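PDB 5UI9: oxidoreductase protein from Agrobacterium radiobacter, which probably catalyses an NAD-dependent oxidation or reduction of a hydroxylated substrate, and binds NAD+ together with a dihydroxy-methylpropanoic acid. Local coordinates for residues H22-K25 with G29-I32; P120-E125 with Q300-R305; S282-S285 with I291-S294. One frame throughout, in Å; residues are numbered along the deposited sequence.

Contact 1. Residues H22-K25 with G29-I32; sequences HAWK and GAGI. With MG (magnesium ion), chain E.
The indole of Trp24 takes the tip of Ile32 over one face: Ile32 CD1 sits 3.4 Å above the plane of the Trp24 ring, offset toward the rim. Its CH-pi contact is centred on the pyrrole part, 3.6 Å from Ile32 CD1 to the centroid of the five-membered ring of Trp24 and 19° off the normal. Ile32 has CG1 anti to the carbonyl carbon (chi1 -59°), and a second bend at chi2 brings CD1 over the indole, with CG1 also lying against CG and CD1 of Trp24. The beta-branch limits rotation, and the CG1-CD1 arm is long enough to lay a methyl on the indole. At the far end of the ring, Trp24 CZ3 approaches Ala30 CB obliquely at 4.2 Å, where a small methyl fits. The indole NE1 is satisfied by Asp72 OD2, and Phe70 meets the ring with planes at about 45°.

On the backbone side of this packing, a magnesium ion joins the two segments. Trp24 O binds it at 2.4 Å and Ala30 O at 2.2 Å, while a water and Val27 O complete the four modelled ligands. Their shared metal explains why Trp24 O and Ala30 O lie only 3.2 Å apart although both are acceptors. Because carbonyls do the binding, the side chains remain available for packing.

The contact closes the tight return from helix 17-26 to strand 30-36 in a beta-alpha-beta unit of the Rossmann fold. Gly31 bonds through its backbone to Leu6 and Gly8 of neighbouring strand 6-11, while helix 289-308 packs on Ala23 and Trp24.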
loop_
_atom_site.group_PDB
_atom_site.type_symbol
_atom_site.label_atom_id
_atom_site.label_comp_id
_atom_site.label_asym_id
_atom_site.label_seq_id
_atom_site.Cartn_x
_atom_site.Cartn_y
_atom_site.Cartn_z
ATOM N N HIS A 22 -18.764 -17.291 25.722
ATOM C CA HIS A 22 -19.617 -16.132 26.030
ATOM C C HIS A 22 -20.628 -15.926 24.912
ATOM O O HIS A 22 -21.827 -15.790 25.168
ATOM C CB HIS A 22 -18.810 -14.837 26.190
ATOM C CG HIS A 22 -18.125 -14.688 27.514
ATOM N ND1 HIS A 22 -18.813 -14.653 28.707
ATOM C CD2 HIS A 22 -16.821 -14.502 27.829
ATOM C CE1 HIS A 22 -17.959 -14.487 29.701
ATOM N NE2 HIS A 22 -16.744 -14.392 29.195
ATOM N N ALA A 23 -20.137 -15.919 23.674
ATOM C CA ALA A 23 -20.996 -15.692 22.506
ATOM C C ALA A 23 -22.086 -16.758 22.337
ATOM O O ALA A 23 -23.215 -16.427 21.981
ATOM C CB ALA A 23 -20.162 -15.587 21.240
ATOM N N TRP A 24 -21.755 -18.021 22.593
ATOM C CA TRP A 24 -22.757 -19.098 22.489
ATOM C C TRP A 24 -23.936 -18.902 23.444
ATOM O O TRP A 24 -25.063 -19.270 23.114
ATOM C CB TRP A 24 -22.139 -20.486 22.705
ATOM C CG TRP A 24 -21.369 -21.003 21.534
ATOM C CD1 TRP A 24 -20.067 -21.392 21.529
ATOM C CD2 TRP A 24 -21.854 -21.215 20.204
ATOM N NE1 TRP A 24 -19.702 -21.817 20.281
ATOM C CE2 TRP A 24 -20.780 -21.719 19.447
ATOM C CE3 TRP A 24 -23.086 -21.014 19.574
ATOM C CZ2 TRP A 24 -20.898 -22.022 18.094
ATOM C CZ3 TRP A 24 -23.203 -21.319 18.234
ATOM C CH2 TRP A 24 -22.118 -21.819 17.506
ATOM N N LYS A 25 -23.674 -18.329 24.615
ATOM C CA LYS A 25 -24.733 -17.978 25.562
ATOM C C LYS A 25 -25.673 -16.935 24.940
ATOM O O LYS A 25 -26.887 -17.133 24.943
ATOM C CB LYS A 25 -24.120 -17.511 26.895
ATOM C CG LYS A 25 -25.115 -17.105 27.980
ATOM C CD LYS A 25 -24.808 -17.730 29.344
ATOM C CE LYS A 25 -23.391 -17.472 29.858
ATOM N NZ LYS A 25 -23.039 -16.029 29.882
ATOM N N GLY A 29 -31.041 -19.763 19.644
ATOM C CA GLY A 29 -31.252 -21.022 18.939
ATOM C C GLY A 29 -30.150 -22.048 19.146
ATOM O O GLY A 29 -30.188 -23.119 18.535
ATOM N N ALA A 30 -29.172 -21.738 20.003
ATOM C CA ALA A 30 -28.089 -22.676 20.301
ATOM C C ALA A 30 -27.396 -22.375 21.628
ATOM O O ALA A 30 -27.389 -21.227 22.096
ATOM C CB ALA A 30 -27.069 -22.686 19.169
ATOM N N GLY A 31 -26.822 -23.423 22.218
ATOM C CA GLY A 31 -25.984 -23.309 23.415
ATOM C C GLY A 31 -25.025 -24.479 23.519
ATOM O O GLY A 31 -25.157 -25.464 22.786
ATOM N N ILE A 32 -24.072 -24.382 24.441
ATOM C CA ILE A 32 -23.052 -25.429 24.630
ATOM C C ILE A 32 -23.461 -26.404 25.743
ATOM O O ILE A 32 -23.674 -25.990 26.886
ATOM C CB ILE A 32 -21.673 -24.809 24.948
ATOM C CG1 ILE A 32 -21.223 -23.882 23.802
ATOM C CG2 ILE A 32 -20.628 -25.889 25.225
ATOM C CD1 ILE A 32 -21.068 -24.531 22.439
HETATM MG MG MG E . -27.388 -19.435 23.432
HETATM O O HOH W 1 -29.529 -19.530 24.352
#

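Contact 2. Residues P120-E125 with Q300-R305; sequences PLMVHE and QHWTDR
Beside the packing of Met122 on Trp302, Gln300 NE2 serves two acceptors: it reaches Asp304 OD1, one helical turn on, at 3.2 Å with an N-H...O angle of 154°, and it also bonds to Lys28 O. The carboxylate is met from above its plane. A long amide suits this place, since it can tie its own helix to the loop around Lys28.

The contact proper is apolar and buried. Met122 CB lies 3.5 Å from Trp302 CE3, approaching the ring obliquely. The Met122 chain runs out straight, CG anti to the backbone N, then bends at chi3 (78°) and brings CE to 3.8 Å from Trp302 CB. The sulfur is thereby set at the edges of two rings: Met122 SD stands 5.4 Å from the centroid of the Trp302 six-membered ring, a Met-aromatic contact, and 4.3 Å from His301 CD2. One face of His301 carries Arg305 CG, and its NE2 is bonded to Ser313 N. Compact Pro120 adds CB at 4.0 Å from Trp302 CH2.

In the fold, strand 121-124 is the last strand of the parallel Rossmann sheet, bonded to strand 94-97 through Met122 with Ala94 and Cys96. His124, two residues beyond Met122, touches NAD. Helix 289-308 packs against that sheet, with Trp302 resting also on Ile95, meeting Phe70 edge-to-face and touching Trp24 of helix 17-26.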
loop_
_atom_site.group_PDB
_atom_site.type_symbol
_atom_site.label_atom_id
_atom_site.label_comp_id
_atom_site.label_asym_id
_atom_site.label_seq_id
_atom_site.Cartn_x
_atom_site.Cartn_y
_atom_site.Cartn_z
ATOM N N PRO A 120 -22.422 -29.839 7.199
ATOM C CA PRO A 120 -21.828 -28.512 7.054
ATOM C C PRO A 120 -20.456 -28.388 7.730
ATOM O O PRO A 120 -20.206 -29.005 8.778
ATOM C CB PRO A 120 -22.846 -27.591 7.738
ATOM C CG PRO A 120 -24.133 -28.327 7.685
ATOM C CD PRO A 120 -23.775 -29.774 7.787
ATOM N N LEU A 121 -19.574 -27.610 7.107
ATOM C CA LEU A 121 -18.282 -27.255 7.686
ATOM C C LEU A 121 -18.079 -25.763 7.480
ATOM O O LEU A 121 -18.063 -25.302 6.339
ATOM C CB LEU A 121 -17.149 -28.031 7.007
ATOM C CG LEU A 121 -15.710 -27.695 7.432
ATOM C CD1 LEU A 121 -15.496 -27.985 8.913
ATOM C CD2 LEU A 121 -14.708 -28.455 6.575
ATOM N N MET A 122 -17.927 -25.025 8.579
ATOM C CA MET A 122 -17.646 -23.594 8.532
ATOM C C MET A 122 -16.312 -23.322 9.203
ATOM O O MET A 122 -16.038 -23.852 10.277
ATOM C CB MET A 122 -18.737 -22.791 9.252
ATOM C CG MET A 122 -18.568 -21.281 9.106
ATOM S SD MET A 122 -19.753 -20.288 10.026
ATOM C CE MET A 122 -19.098 -20.391 11.685
ATOM N N VAL A 123 -15.504 -22.469 8.582
ATOM C CA VAL A 123 -14.308 -21.957 9.235
ATOM C C VAL A 123 -14.712 -20.744 10.060
ATOM O O VAL A 123 -15.421 -19.855 9.572
ATOM C CB VAL A 123 -13.200 -21.606 8.221
ATOM C CG1 VAL A 123 -11.953 -21.068 8.933
ATOM C CG2 VAL A 123 -12.868 -22.843 7.397
ATOM N N HIS A 124 -14.290 -20.713 11.322
ATOM C CA HIS A 124 -14.530 -19.543 12.151
ATOM C C HIS A 124 -13.538 -18.468 11.680
ATOM O O HIS A 124 -12.439 -18.333 12.213
ATOM C CB HIS A 124 -14.392 -19.861 13.646
ATOM C CG HIS A 124 -14.855 -18.757 14.549
ATOM N ND1 HIS A 124 -15.839 -18.940 15.496
ATOM C CD2 HIS A 124 -14.461 -17.462 14.656
ATOM C CE1 HIS A 124 -16.030 -17.809 16.149
ATOM N NE2 HIS A 124 -15.212 -16.892 15.653
ATOM N N GLU A 125 -13.945 -17.746 10.640
ATOM C CA GLU A 125 -13.177 -16.652 10.075
ATOM C C GLU A 125 -13.994 -15.372 10.290
ATOM O O GLU A 125 -14.864 -15.036 9.477
ATOM C CB GLU A 125 -12.913 -16.945 8.592
ATOM C CG GLU A 125 -12.161 -15.865 7.833
ATOM C CD GLU A 125 -10.981 -15.302 8.609
ATOM O OE1 GLU A 125 -9.999 -16.042 8.834
ATOM O OE2 GLU A 125 -11.063 -14.123 9.009
ATOM N N GLN A 300 -24.042 -16.744 15.467
ATOM C CA GLN A 300 -25.462 -16.608 15.108
ATOM C C GLN A 300 -25.698 -16.981 13.648
ATOM O O GLN A 300 -26.704 -17.625 13.324
ATOM C CB GLN A 300 -25.991 -15.185 15.359
ATOM C CG GLN A 300 -27.516 -15.065 15.286
ATOM C CD GLN A 300 -28.203 -15.843 16.385
ATOM O OE1 GLN A 300 -28.087 -15.494 17.554
ATOM N NE2 GLN A 300 -28.910 -16.913 16.024
ATOM N N HIS A 301 -24.786 -16.555 12.774
ATOM C CA HIS A 301 -24.847 -16.893 11.352
ATOM C C HIS A 301 -24.827 -18.412 11.165
ATOM O O HIS A 301 -25.698 -18.960 10.484
ATOM C CB HIS A 301 -23.703 -16.211 10.591
ATOM C CG HIS A 301 -23.573 -16.636 9.161
ATOM N ND1 HIS A 301 -24.373 -16.138 8.157
ATOM C CD2 HIS A 301 -22.705 -17.487 8.561
ATOM C CE1 HIS A 301 -24.017 -16.673 7.003
ATOM N NE2 HIS A 301 -23.006 -17.496 7.221
ATOM N N TRP A 302 -23.859 -19.081 11.790
ATOM C CA TRP A 302 -23.793 -20.552 11.786
ATOM C C TRP A 302 -25.125 -21.185 12.195
ATOM O O TRP A 302 -25.638 -22.062 11.503
ATOM C CB TRP A 302 -22.688 -21.055 12.722
ATOM C CG TRP A 302 -22.790 -22.535 13.057
ATOM C CD1 TRP A 302 -23.377 -23.093 14.165
ATOM C CD2 TRP A 302 -22.308 -23.627 12.267
ATOM N NE1 TRP A 302 -23.296 -24.467 14.106
ATOM C CE2 TRP A 302 -22.642 -24.821 12.953
ATOM C CE3 TRP A 302 -21.629 -23.716 11.046
ATOM C CZ2 TRP A 302 -22.298 -26.094 12.462
ATOM C CZ3 TRP A 302 -21.297 -24.977 10.553
ATOM C CH2 TRP A 302 -21.632 -26.150 11.262
ATOM N N THR A 303 -25.648 -20.732 13.334
ATOM C CA THR A 303 -26.882 -21.245 13.919
ATOM C C THR A 303 -28.097 -21.056 13.006
ATOM O O THR A 303 -28.896 -21.987 12.842
ATOM C CB THR A 303 -27.139 -20.581 15.290
ATOM O OG1 THR A 303 -26.009 -20.821 16.144
ATOM C CG2 THR A 303 -28.416 -21.122 15.952
ATOM N N ASP A 304 -28.220 -19.870 12.412
ATOM C CA ASP A 304 -29.287 -19.581 11.448
ATOM C C ASP A 304 -29.192 -20.507 10.243
ATOM O O ASP A 304 -30.203 -21.090 9.827
ATOM C CB ASP A 304 -29.232 -18.120 10.958
ATOM C CG ASP A 304 -29.547 -17.098 12.055
ATOM O OD1 ASP A 304 -30.085 -17.475 13.120
ATOM O OD2 ASP A 304 -29.247 -15.900 11.839
ATOM N N ARG A 305 -27.981 -20.641 9.698
ATOM C CA ARG A 305 -27.749 -21.469 8.502
ATOM C C ARG A 305 -27.932 -22.976 8.729
ATOM O O ARG A 305 -28.443 -23.683 7.853
ATOM C CB ARG A 305 -26.360 -21.187 7.912
ATOM C CG ARG A 305 -26.242 -19.815 7.252
ATOM C CD ARG A 305 -27.083 -19.717 5.981
ATOM N NE ARG A 305 -26.880 -18.442 5.301
ATOM C CZ ARG A 305 -27.427 -17.280 5.657
ATOM N NH1 ARG A 305 -28.248 -17.186 6.708
ATOM N NH2 ARG A 305 -27.147 -16.186 4.951
#

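Contact 3. Residues S282-S285 with I291-S294; sequences SWAS and IQES
Trp283 and Gln292 join the loop after strand 271-275 to the start of helix 289-308, which packs on the NAD-binding Rossmann fold. The tight part is the six-membered end of Trp283: CZ3 lies 3.6 Å from Gln292 CB and equally close to CG, and Gln292 O lies 3.4 Å from Trp283 CH2, oblique to the ring. With chi1 at 51°, Trp283 CG stands between its backbone N and carbonyl carbon, and the indole reaches in toward the helix while the glutamine runs out the opposite way; ring and amide planes are 80° apart.

Tryptophan suits a position that must bridge: its NE1 bonds to Asp26 OD2, and its ring stacks on His22, both of helix 17-26. By contrast Ser285 is exposed and gives the contact little more than its backbone. Neighbouring Ile291 touches both NAD and dihydroxy-methylpropanoic acid.

Gln292 suits its buried site because both ends of its amide are used. NE2 bonds to Asn19 OD1, which fixes which way the amide is turned. OE1 lies 3.2 Å from Ala284 CB and accepts Ser285 N at 2.9 Å, nearly straight at 166°, on a lone pair in the carbonyl plane.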
loop_
_atom_site.group_PDB
_atom_site.type_symbol
_atom_site.label_atom_id
_atom_site.label_comp_id
_atom_site.label_asym_id
_atom_site.label_seq_id
_atom_site.Cartn_x
_atom_site.Cartn_y
_atom_site.Cartn_z
ATOM N N SER A 282 -21.752 -7.088 26.688
ATOM C CA SER A 282 -21.657 -7.084 28.161
ATOM C C SER A 282 -20.375 -7.751 28.702
ATOM O O SER A 282 -19.794 -7.291 29.688
ATOM C CB SER A 282 -22.898 -7.746 28.771
ATOM O OG SER A 282 -23.070 -9.067 28.288
ATOM N N TRP A 283 -19.928 -8.795 28.003
ATOM C CA TRP A 283 -18.743 -9.591 28.364
ATOM C C TRP A 283 -17.446 -9.168 27.645
ATOM O O TRP A 283 -16.392 -9.752 27.879
ATOM C CB TRP A 283 -19.018 -11.071 28.083
ATOM C CG TRP A 283 -19.544 -11.371 26.693
ATOM C CD1 TRP A 283 -20.860 -11.446 26.310
ATOM C CD2 TRP A 283 -18.773 -11.637 25.517
ATOM N NE1 TRP A 283 -20.951 -11.742 24.970
ATOM C CE2 TRP A 283 -19.688 -11.874 24.460
ATOM C CE3 TRP A 283 -17.406 -11.740 25.259
ATOM C CZ2 TRP A 283 -19.270 -12.189 23.164
ATOM C CZ3 TRP A 283 -16.993 -12.054 23.971
ATOM C CH2 TRP A 283 -17.923 -12.272 22.938
ATOM N N ALA A 284 -17.516 -8.153 26.787
ATOM C CA ALA A 284 -16.371 -7.758 25.971
ATOM C C ALA A 284 -15.374 -6.930 26.783
ATOM O O ALA A 284 -15.709 -6.398 27.843
ATOM C CB ALA A 284 -16.835 -6.991 24.741
ATOM N N SER A 285 -14.147 -6.854 26.281
ATOM C CA SER A 285 -13.053 -6.115 26.920
ATOM C C SER A 285 -12.270 -5.376 25.860
ATOM O O SER A 285 -11.846 -5.981 24.871
ATOM C CB SER A 285 -12.075 -7.062 27.615
ATOM O OG SER A 285 -12.696 -7.785 28.646
ATOM N N ILE A 291 -13.518 -7.737 17.670
ATOM C CA ILE A 291 -13.422 -9.171 17.366
ATOM C C ILE A 291 -14.509 -9.931 18.121
ATOM O O ILE A 291 -15.181 -10.810 17.559
ATOM C CB ILE A 291 -12.011 -9.733 17.704
ATOM C CG1 ILE A 291 -10.958 -9.131 16.754
ATOM C CG2 ILE A 291 -11.984 -11.263 17.629
ATOM C CD1 ILE A 291 -9.524 -9.464 17.119
ATOM N N GLN A 292 -14.686 -9.580 19.390
ATOM C CA GLN A 292 -15.671 -10.235 20.237
ATOM C C GLN A 292 -17.106 -10.120 19.716
ATOM O O GLN A 292 -17.847 -11.105 19.744
ATOM C CB GLN A 292 -15.543 -9.721 21.672
ATOM C CG GLN A 292 -14.294 -10.262 22.357
ATOM C CD GLN A 292 -13.971 -9.558 23.661
ATOM O OE1 GLN A 292 -14.054 -8.330 23.757
ATOM N NE2 GLN A 292 -13.573 -10.326 24.663
ATOM N N GLU A 293 -17.486 -8.941 19.219
ATOM C CA GLU A 293 -18.780 -8.775 18.549
ATOM C C GLU A 293 -18.900 -9.702 17.342
ATOM O O GLU A 293 -19.951 -10.315 17.137
ATOM C CB GLU A 293 -19.015 -7.333 18.083
ATOM C CG GLU A 293 -20.418 -7.114 17.507
ATOM C CD GLU A 293 -20.668 -5.707 16.990
ATOM O OE1 GLU A 293 -19.705 -4.975 16.699
ATOM O OE2 GLU A 293 -21.846 -5.319 16.878
ATOM N N SER A 294 -17.836 -9.789 16.541
ATOM C CA SER A 294 -17.867 -10.604 15.327
ATOM C C SER A 294 -17.986 -12.110 15.608
ATOM O O SER A 294 -18.478 -12.855 14.768
ATOM C CB SER A 294 -16.647 -10.314 14.447
ATOM O OG SER A 294 -15.466 -10.896 14.960
#

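From the N terminus, contact 1 comes first and closes the shortest loop, the three residues between its segments, at the turn from helix 17-26 to strand 30-36. The chain then completes the Rossmann sheet at strand 121-124, where contact 2 opens; 174 residues follow, including most of the large mixed sheet, before helix 289-308 returns to close it. Contact 3 is nested inside that loop, and none cross. Contacts 2 and 3 share helix 289-308, and their nearest atoms are about 5 Å apart. Contact 1 touches both: Trp24 CZ3 is 3.5 Å from Thr303 OG1, and His22 CB is 3.3 Å from Trp283 CD2. Helix 289-308 thus unites sheet, first helix and lead-in loop.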